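Local atomic coordinates of A rubisco-like protein (Burkholderia fungorum, PDB entry 3NWR), a protein that is of unknown function but, as a RuBisCO-like member of the large-chain family, probably acts as an enzyme on a substrate not yet established. Residues A[153-167]-A[374-386]. Numbering follows the deposited sequence.
Sequences RALTDVKDRPMIGTI and TDLLFMSGGGILA. With SO4 (sulfate ion), chain C; SO4 (sulfate ion), chain B.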
ATOM      1  N   ARG A 153      -7.201  -2.739 -27.939  1.00 14.16           N
ATOM      2  CA  ARG A 153      -7.966  -3.234 -29.082  1.00 14.17           C
ATOM      3  C   ARG A 153      -7.067  -3.464 -30.291  1.00 15.34           C
ATOM      4  O   ARG A 153      -7.179  -4.485 -30.970  1.00 15.60           O
ATOM      5  CB  ARG A 153      -9.095  -2.273 -29.444  1.00 15.57           C
ATOM      6  CG  ARG A 153     -10.241  -2.261 -28.435  1.00 14.85           C
ATOM      7  CD  ARG A 153     -11.453  -1.558 -29.050  1.00 15.46           C
ATOM      8  NE  ARG A 153     -12.655  -1.660 -28.224  1.00 15.46           N
ATOM      9  CZ  ARG A 153     -13.383  -2.767 -28.098  1.00 15.12           C
ATOM     10  NH1 ARG A 153     -13.030  -3.887 -28.723  1.00 15.62           N
ATOM     11  NH2 ARG A 153     -14.468  -2.750 -27.332  1.00 15.91           N
ATOM     12  N   ALA A 154      -6.164  -2.525 -30.547  1.00 14.25           N
ATOM     13  CA  ALA A 154      -5.247  -2.664 -31.672  1.00 16.16           C
ATOM     14  C   ALA A 154      -4.365  -3.902 -31.518  1.00 16.05           C
ATOM     15  O   ALA A 154      -4.162  -4.656 -32.476  1.00 18.78           O
ATOM     16  CB  ALA A 154      -4.408  -1.416 -31.824  1.00 15.60           C
ATOM     17  N   LEU A 155      -3.850  -4.119 -30.306  1.00 14.68           N
ATOM     18  CA  LEU A 155      -2.950  -5.234 -30.054  1.00 14.85           C
ATOM     19  C   LEU A 155      -3.638  -6.595 -30.028  1.00 16.64           C
ATOM     20  O   LEU A 155      -3.000  -7.606 -30.292  1.00 18.92           O
ATOM     21  CB  LEU A 155      -2.167  -5.007 -28.748  1.00 14.89           C
ATOM     22  CG  LEU A 155      -1.070  -3.945 -28.874  1.00 14.80           C
ATOM     23  CD1 LEU A 155      -0.624  -3.412 -27.509  1.00 14.41           C
ATOM     24  CD2 LEU A 155       0.125  -4.515 -29.644  1.00 16.04           C
ATOM     25  N   THR A 156      -4.927  -6.632 -29.689  1.00 15.69           N
ATOM     26  CA  THR A 156      -5.659  -7.894 -29.697  1.00 15.18           C
ATOM     27  C   THR A 156      -6.435  -8.089 -31.006  1.00 16.72           C
ATOM     28  O   THR A 156      -7.013  -9.155 -31.243  1.00 16.10           O
ATOM     29  CB  THR A 156      -6.665  -7.974 -28.518  1.00 13.35           C
ATOM     30  OG1 THR A 156      -7.560  -6.865 -28.590  1.00 12.83           O
ATOM     31  CG2 THR A 156      -5.943  -7.933 -27.182  1.00 15.77           C
ATOM     32  N   ASP A 157      -6.425  -7.056 -31.843  1.00 15.23           N
ATOM     33  CA  ASP A 157      -7.230  -7.005 -33.068  1.00 16.19           C
ATOM     34  C   ASP A 157      -8.707  -7.284 -32.786  1.00 18.52           C
ATOM     35  O   ASP A 157      -9.354  -8.050 -33.504  1.00 19.36           O
ATOM     36  CB  ASP A 157      -6.686  -7.972 -34.122  1.00 18.83           C
ATOM     37  CG  ASP A 157      -7.234  -7.687 -35.513  1.00 24.25           C
ATOM     38  OD1 ASP A 157      -7.529  -6.509 -35.809  1.00 28.80           O
ATOM     39  OD2 ASP A 157      -7.360  -8.642 -36.308  1.00 26.02           O
ATOM     40  N   VAL A 158      -9.227  -6.667 -31.726  1.00 15.64           N
ATOM     41  CA  VAL A 158     -10.638  -6.819 -31.353  1.00 15.77           C
ATOM     42  C   VAL A 158     -11.371  -5.484 -31.425  1.00 16.76           C
ATOM     43  O   VAL A 158     -11.051  -4.554 -30.695  1.00 17.96           O
ATOM     44  CB  VAL A 158     -10.788  -7.412 -29.944  1.00 15.83           C
ATOM     45  CG1 VAL A 158     -12.265  -7.559 -29.605  1.00 16.48           C
ATOM     46  CG2 VAL A 158     -10.071  -8.762 -29.849  1.00 16.07           C
ATOM     47  N   LYS A 159     -12.380  -5.388 -32.289  1.00 18.77           N
ATOM     48  CA  LYS A 159     -12.910  -4.070 -32.648  1.00 22.31           C
ATOM     49  C   LYS A 159     -14.263  -3.651 -32.079  1.00 28.96           C
ATOM     50  O   LYS A 159     -14.416  -2.512 -31.616  1.00 34.47           O
ATOM     51  CB  LYS A 159     -12.895  -3.893 -34.169  1.00 26.43           C
ATOM     52  CG  LYS A 159     -11.486  -3.903 -34.741  1.00 36.22           C
ATOM     53  CD  LYS A 159     -10.579  -2.968 -33.949  1.00 40.08           C
ATOM     54  CE  LYS A 159      -9.127  -3.045 -34.411  1.00 38.05           C
ATOM     55  NZ  LYS A 159      -8.278  -2.067 -33.672  1.00 38.62           N
ATOM     56  N   ASP A 160     -15.233  -4.558 -32.112  1.00 22.65           N
ATOM     57  CA  ASP A 160     -16.629  -4.208 -31.822  1.00 24.33           C
ATOM     58  C   ASP A 160     -17.277  -5.221 -30.894  1.00 25.37           C
ATOM     59  O   ASP A 160     -18.413  -5.659 -31.121  1.00 23.46           O
ATOM     60  CB  ASP A 160     -17.440  -4.132 -33.118  1.00 24.43           C
ATOM     61  CG  ASP A 160     -17.049  -2.946 -33.983  1.00 31.85           C
ATOM     62  OD1 ASP A 160     -17.091  -1.804 -33.483  1.00 29.10           O
ATOM     63  OD2 ASP A 160     -16.701  -3.161 -35.164  1.00 40.95           O
ATOM     64  N   ARG A 161     -16.533  -5.598 -29.861  1.00 17.06           N
ATOM     65  CA  ARG A 161     -16.983  -6.530 -28.831  1.00 16.57           C
ATOM     66  C   ARG A 161     -15.961  -6.430 -27.705  1.00 16.06           C
ATOM     67  O   ARG A 161     -14.883  -5.882 -27.912  1.00 15.74           O
ATOM     68  CB  ARG A 161     -17.012  -7.965 -29.348  1.00 15.18           C
ATOM     69  CG  ARG A 161     -15.672  -8.486 -29.866  1.00 15.24           C
ATOM     70  CD  ARG A 161     -15.760  -9.973 -30.156  1.00 17.00           C
ATOM     71  NE  ARG A 161     -14.508 -10.524 -30.672  1.00 16.49           N
ATOM     72  CZ  ARG A 161     -13.506 -10.946 -29.907  1.00 15.91           C
ATOM     73  NH1 ARG A 161     -13.592 -10.862 -28.579  1.00 14.08           N
ATOM     74  NH2 ARG A 161     -12.419 -11.453 -30.473  1.00 17.66           N
ATOM     75  N   PRO A 162     -16.281  -6.959 -26.520  1.00 14.50           N
ATOM     76  CA  PRO A 162     -15.246  -6.945 -25.479  1.00 11.89           C
ATOM     77  C   PRO A 162     -14.136  -7.931 -25.797  1.00 14.19           C
ATOM     78  O   PRO A 162     -14.298  -8.851 -26.600  1.00 14.45           O
ATOM     79  CB  PRO A 162     -15.997  -7.423 -24.237  1.00 14.00           C
ATOM     80  CG  PRO A 162     -17.419  -7.059 -24.500  1.00 14.95           C
ATOM     81  CD  PRO A 162     -17.595  -7.334 -25.970  1.00 14.66           C
ATOM     82  N   MET A 163     -12.996  -7.737 -25.148  1.00 15.06           N
ATOM     83  CA  MET A 163     -11.912  -8.702 -25.225  1.00 13.31           C
ATOM     84  C   MET A 163     -12.143  -9.740 -24.138  1.00 14.70           C
ATOM     85  O   MET A 163     -12.479  -9.388 -22.996  1.00 14.72           O
ATOM     86  CB  MET A 163     -10.566  -7.985 -25.055  1.00 13.72           C
ATOM     87  CG  MET A 163     -10.240  -7.086 -26.252  1.00 16.02           C
ATOM     88  SD  MET A 163      -9.502  -5.486 -25.879  1.00 17.67           S
ATOM     89  CE  MET A 163     -10.923  -4.583 -25.249  1.00 15.42           C
ATOM     90  N   ILE A 164     -11.979 -11.013 -24.488  1.00 13.37           N
ATOM     91  CA  ILE A 164     -12.279 -12.114 -23.584  1.00 13.24           C
ATOM     92  C   ILE A 164     -10.973 -12.695 -23.079  1.00 14.69           C
ATOM     93  O   ILE A 164     -10.098 -13.045 -23.874  1.00 14.00           O
ATOM     94  CB  ILE A 164     -13.074 -13.231 -24.291  1.00 14.99           C
ATOM     95  CG1 ILE A 164     -14.290 -12.653 -25.044  1.00 15.75           C
ATOM     96  CG2 ILE A 164     -13.470 -14.310 -23.295  1.00 14.40           C
ATOM     97  CD1 ILE A 164     -15.238 -11.818 -24.196  1.00 17.56           C
ATOM     98  N   GLY A 165     -10.834 -12.787 -21.762  1.00 13.01           N
ATOM     99  CA  GLY A 165      -9.596 -13.257 -21.174  1.00 15.50           C
ATOM    100  C   GLY A 165      -9.782 -14.419 -20.224  1.00 14.88           C
ATOM    101  O   GLY A 165     -10.895 -14.725 -19.786  1.00 15.49           O
ATOM    102  N   THR A 166      -8.674 -15.065 -19.889  1.00 15.58           N
ATOM    103  CA  THR A 166      -8.690 -16.097 -18.868  1.00 15.82           C
ATOM    104  C   THR A 166      -7.354 -16.111 -18.139  1.00 18.41           C
ATOM    105  O   THR A 166      -6.403 -15.437 -18.559  1.00 15.89           O
ATOM    106  CB  THR A 166      -9.014 -17.483 -19.463  1.00 17.70           C
ATOM    107  OG1 THR A 166      -9.403 -18.380 -18.413  1.00 19.03           O
ATOM    108  CG2 THR A 166      -7.813 -18.041 -20.184  1.00 18.96           C
ATOM    109  N   ILE A 167      -7.289 -16.848 -17.032  1.00 17.96           N
ATOM    110  CA  ILE A 167      -6.102 -16.868 -16.180  1.00 18.71           C
ATOM    111  C   ILE A 167      -5.478 -18.255 -16.199  1.00 21.29           C
ATOM    112  O   ILE A 167      -6.176 -19.264 -16.210  1.00 22.50           O
ATOM    113  CB  ILE A 167      -6.416 -16.480 -14.703  1.00 22.97           C
ATOM    114  CG1 ILE A 167      -7.148 -15.138 -14.634  1.00 23.14           C
ATOM    115  CG2 ILE A 167      -5.133 -16.410 -13.864  1.00 22.16           C
ATOM    116  CD1 ILE A 167      -8.634 -15.230 -14.908  1.00 32.29           C
ATOM    117  N   THR A 374     -18.862  -1.765 -25.115  1.00 15.70           N
ATOM    118  CA  THR A 374     -18.134  -3.036 -25.116  1.00 15.14           C
ATOM    119  C   THR A 374     -16.671  -2.860 -24.739  1.00 15.43           C
ATOM    120  O   THR A 374     -15.891  -3.805 -24.858  1.00 15.26           O
ATOM    121  CB  THR A 374     -18.188  -3.752 -26.484  1.00 15.96           C
ATOM    122  OG1 THR A 374     -17.574  -2.928 -27.488  1.00 18.71           O
ATOM    123  CG2 THR A 374     -19.631  -4.071 -26.873  1.00 17.45           C
ATOM    124  N   ASP A 375     -16.309  -1.653 -24.296  1.00 14.23           N
ATOM    125  CA  ASP A 375     -14.909  -1.328 -23.975  1.00 13.44           C
ATOM    126  C   ASP A 375     -14.514  -1.886 -22.605  1.00 14.09           C
ATOM    127  O   ASP A 375     -14.447  -1.172 -21.588  1.00 14.37           O
ATOM    128  CB  ASP A 375     -14.690   0.182 -24.054  1.00 14.36           C
ATOM    129  CG  ASP A 375     -14.753   0.709 -25.496  1.00 14.64           C
ATOM    130  OD1 ASP A 375     -14.621  -0.080 -26.444  1.00 17.41           O
ATOM    131  OD2 ASP A 375     -14.917   1.928 -25.688  1.00 21.79           O
ATOM    132  N   LEU A 376     -14.266  -3.187 -22.592  1.00 13.76           N
ATOM    133  CA  LEU A 376     -13.968  -3.879 -21.356  1.00 11.14           C
ATOM    134  C   LEU A 376     -13.229  -5.178 -21.634  1.00 12.12           C
ATOM    135  O   LEU A 376     -13.312  -5.743 -22.736  1.00 14.22           O
ATOM    136  CB  LEU A 376     -15.264  -4.129 -20.568  1.00 12.61           C
ATOM    137  CG  LEU A 376     -16.275  -5.044 -21.264  1.00 14.75           C
ATOM    138  CD1 LEU A 376     -16.209  -6.463 -20.709  1.00 13.30           C
ATOM    139  CD2 LEU A 376     -17.693  -4.477 -21.162  1.00 16.62           C
ATOM    140  N   LEU A 377     -12.482  -5.625 -20.631  1.00 10.65           N
ATOM    141  CA  LEU A 377     -11.841  -6.931 -20.632  1.00 11.83           C
ATOM    142  C   LEU A 377     -12.629  -7.849 -19.708  1.00 13.56           C
ATOM    143  O   LEU A 377     -12.793  -7.556 -18.523  1.00 12.77           O
ATOM    144  CB  LEU A 377     -10.384  -6.795 -20.160  1.00 11.53           C
ATOM    145  CG  LEU A 377      -9.572  -8.080 -19.965  1.00 12.57           C
ATOM    146  CD1 LEU A 377      -9.486  -8.880 -21.250  1.00 14.49           C
ATOM    147  CD2 LEU A 377      -8.169  -7.737 -19.453  1.00 14.43           C
ATOM    148  N   PHE A 378     -13.143  -8.937 -20.275  1.00 12.66           N
ATOM    149  CA  PHE A 378     -14.023  -9.865 -19.567  1.00 10.27           C
ATOM    150  C   PHE A 378     -13.270 -11.148 -19.243  1.00 12.70           C
ATOM    151  O   PHE A 378     -13.036 -11.986 -20.129  1.00 13.86           O
ATOM    152  CB  PHE A 378     -15.230 -10.161 -20.469  1.00 12.77           C
ATOM    153  CG  PHE A 378     -16.381 -10.855 -19.773  1.00 12.45           C
ATOM    154  CD1 PHE A 378     -17.192 -10.163 -18.892  1.00 13.61           C
ATOM    155  CD2 PHE A 378     -16.664 -12.192 -20.033  1.00 13.62           C
ATOM    156  CE1 PHE A 378     -18.267 -10.796 -18.266  1.00 13.81           C
ATOM    157  CE2 PHE A 378     -17.746 -12.831 -19.420  1.00 14.23           C
ATOM    158  CZ  PHE A 378     -18.536 -12.128 -18.525  1.00 13.97           C
ATOM    159  N   MET A 379     -12.881 -11.292 -17.980  1.00 13.14           N
ATOM    160  CA  MET A 379     -12.083 -12.433 -17.540  1.00 12.28           C
ATOM    161  C   MET A 379     -12.986 -13.535 -17.041  1.00 14.71           C
ATOM    162  O   MET A 379     -13.729 -13.344 -16.072  1.00 15.81           O
ATOM    163  CB  MET A 379     -11.136 -12.028 -16.404  1.00 14.49           C
ATOM    164  CG  MET A 379     -10.234 -10.841 -16.719  1.00 13.29           C
ATOM    165  SD  MET A 379      -9.054 -11.186 -18.026  1.00 14.90           S
ATOM    166  CE  MET A 379      -8.296 -12.677 -17.419  1.00 15.85           C
ATOM    167  N   SER A 380     -12.896 -14.693 -17.684  1.00 13.94           N
ATOM    168  CA  SER A 380     -13.697 -15.848 -17.306  1.00 15.18           C
ATOM    169  C   SER A 380     -12.782 -17.042 -17.046  1.00 18.10           C
ATOM    170  O   SER A 380     -11.897 -17.344 -17.850  1.00 17.90           O
ATOM    171  CB  SER A 380     -14.709 -16.154 -18.415  1.00 16.72           C
ATOM    172  OG  SER A 380     -15.553 -17.243 -18.067  1.00 16.79           O
ATOM    173  N   GLY A 381     -12.982 -17.701 -15.910  1.00 17.53           N
ATOM    174  CA  GLY A 381     -12.220 -18.891 -15.565  1.00 18.84           C
ATOM    175  C   GLY A 381     -13.032 -20.133 -15.844  1.00 19.59           C
ATOM    176  O   GLY A 381     -13.096 -20.590 -16.979  1.00 19.24           O
ATOM    177  N   GLY A 382     -13.684 -20.665 -14.812  1.00 18.98           N
ATOM    178  CA  GLY A 382     -14.535 -21.825 -14.993  1.00 20.86           C
ATOM    179  C   GLY A 382     -15.652 -21.589 -15.999  1.00 18.88           C
ATOM    180  O   GLY A 382     -16.101 -22.522 -16.658  1.00 20.36           O
ATOM    181  N   GLY A 383     -16.114 -20.346 -16.114  1.00 18.82           N
ATOM    182  CA  GLY A 383     -17.170 -20.021 -17.062  1.00 17.16           C
ATOM    183  C   GLY A 383     -16.815 -20.399 -18.491  1.00 17.82           C
ATOM    184  O   GLY A 383     -17.700 -20.595 -19.338  1.00 17.05           O
ATOM    185  N   ILE A 384     -15.516 -20.486 -18.759  1.00 16.74           N
ATOM    186  CA  ILE A 384     -15.003 -20.945 -20.043  1.00 19.30           C
ATOM    187  C   ILE A 384     -14.461 -22.367 -19.928  1.00 18.75           C
ATOM    188  O   ILE A 384     -14.859 -23.262 -20.679  1.00 19.94           O
ATOM    189  CB  ILE A 384     -13.873 -20.025 -20.533  1.00 23.53           C
ATOM    190  CG1 ILE A 384     -14.456 -18.772 -21.187  1.00 22.85           C
ATOM    191  CG2 ILE A 384     -12.968 -20.758 -21.519  1.00 26.62           C
ATOM    192  CD1 ILE A 384     -13.403 -17.678 -21.424  1.00 26.80           C
ATOM    193  N   LEU A 385     -13.572 -22.575 -18.966  1.00 21.02           N
ATOM    194  CA  LEU A 385     -12.794 -23.809 -18.901  1.00 24.79           C
ATOM    195  C   LEU A 385     -13.576 -25.027 -18.422  1.00 25.26           C
ATOM    196  O   LEU A 385     -13.180 -26.163 -18.689  1.00 28.71           O
ATOM    197  CB  LEU A 385     -11.549 -23.603 -18.035  1.00 25.99           C
ATOM    198  CG  LEU A 385     -10.620 -22.485 -18.515  1.00 29.95           C
ATOM    199  CD1 LEU A 385      -9.346 -22.470 -17.694  1.00 36.32           C
ATOM    200  CD2 LEU A 385     -10.307 -22.638 -20.001  1.00 28.70           C
ATOM    201  N   ALA A 386     -14.682 -24.793 -17.721  1.00 22.63           N
ATOM    202  CA  ALA A 386     -15.492 -25.887 -17.190  1.00 21.55           C
ATOM    203  C   ALA A 386     -16.776 -26.121 -17.991  1.00 25.20           C
ATOM    204  O   ALA A 386     -17.648 -26.888 -17.573  1.00 24.34           O
ATOM    205  CB  ALA A 386     -15.808 -25.648 -15.716  1.00 24.81           C
TER
HETATM  206  S   SO4 C 434     -12.099 -13.480 -33.511  0.79 25.67           S
HETATM  207  O1  SO4 C 434     -13.376 -13.930 -34.053  0.70 30.27           O
HETATM  208  O2  SO4 C 434     -12.122 -12.025 -33.385  0.88 26.71           O
HETATM  209  O3  SO4 C 434     -11.022 -13.885 -34.412  0.74 29.00           O
HETATM  210  O4  SO4 C 434     -11.904 -14.085 -32.199  0.71 25.64           O
HETATM  211  S   SO4 B 433     -14.334 -18.559 -11.285  0.81 28.44           S
HETATM  212  O1  SO4 B 433     -13.370 -19.095 -12.244  1.00 25.06           O
HETATM  213  O2  SO4 B 433     -15.653 -18.459 -11.899  0.74 24.41           O
HETATM  214  O3  SO4 B 433     -13.897 -17.236 -10.852  0.85 25.39           O
HETATM  215  O4  SO4 B 433     -14.399 -19.437 -10.121  0.51 29.98           O
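Strands 163-165 and 377-379, the first and last strands in chain order of the parallel sheet in the catalytic TIM barrel, run side by side here and close the barrel. Met163 N binds Leu376 O, Met163 O takes Phe378 N (2.8 Å), Gly165 N reaches Phe378 O, and Gly165 O receives Ser380 N. Beyond the strands, Thr166 OG1 donates to Ser380 O at 2.8 Å, in the carbonyl plane. At the other end, Arg153 NE (3.1 Å) and NH2 (2.8 Å) both grip Asp375 OD1 side-on, the NH2 bond on the anti lone pair of OD1, with guanidinium and carboxylate planes 59° apart. Arg153 NH1 binds Val158 O and Arg161 O, while Met163 CE lies over the centre of one guanidinium face, 4.1 Å above the plane. Inside the barrel, Met379 bends its SD over Gly165 CA and sets CE 3.6 Å from Ile167 CD1. On the helix-facing side, Ile164 CG2 meets Ile384 CD1 at 3.9 Å. Gly382 N, at the start of helix 382-385, holds a sulfate also bound by Lys324 and Gly358, consistent with the phosphate site of RuBisCO relatives. The buried Arg153 charge is thus met by a carboxylate and carbonyls, which fix its plane and tie helix 148-156 to the last strand's entry.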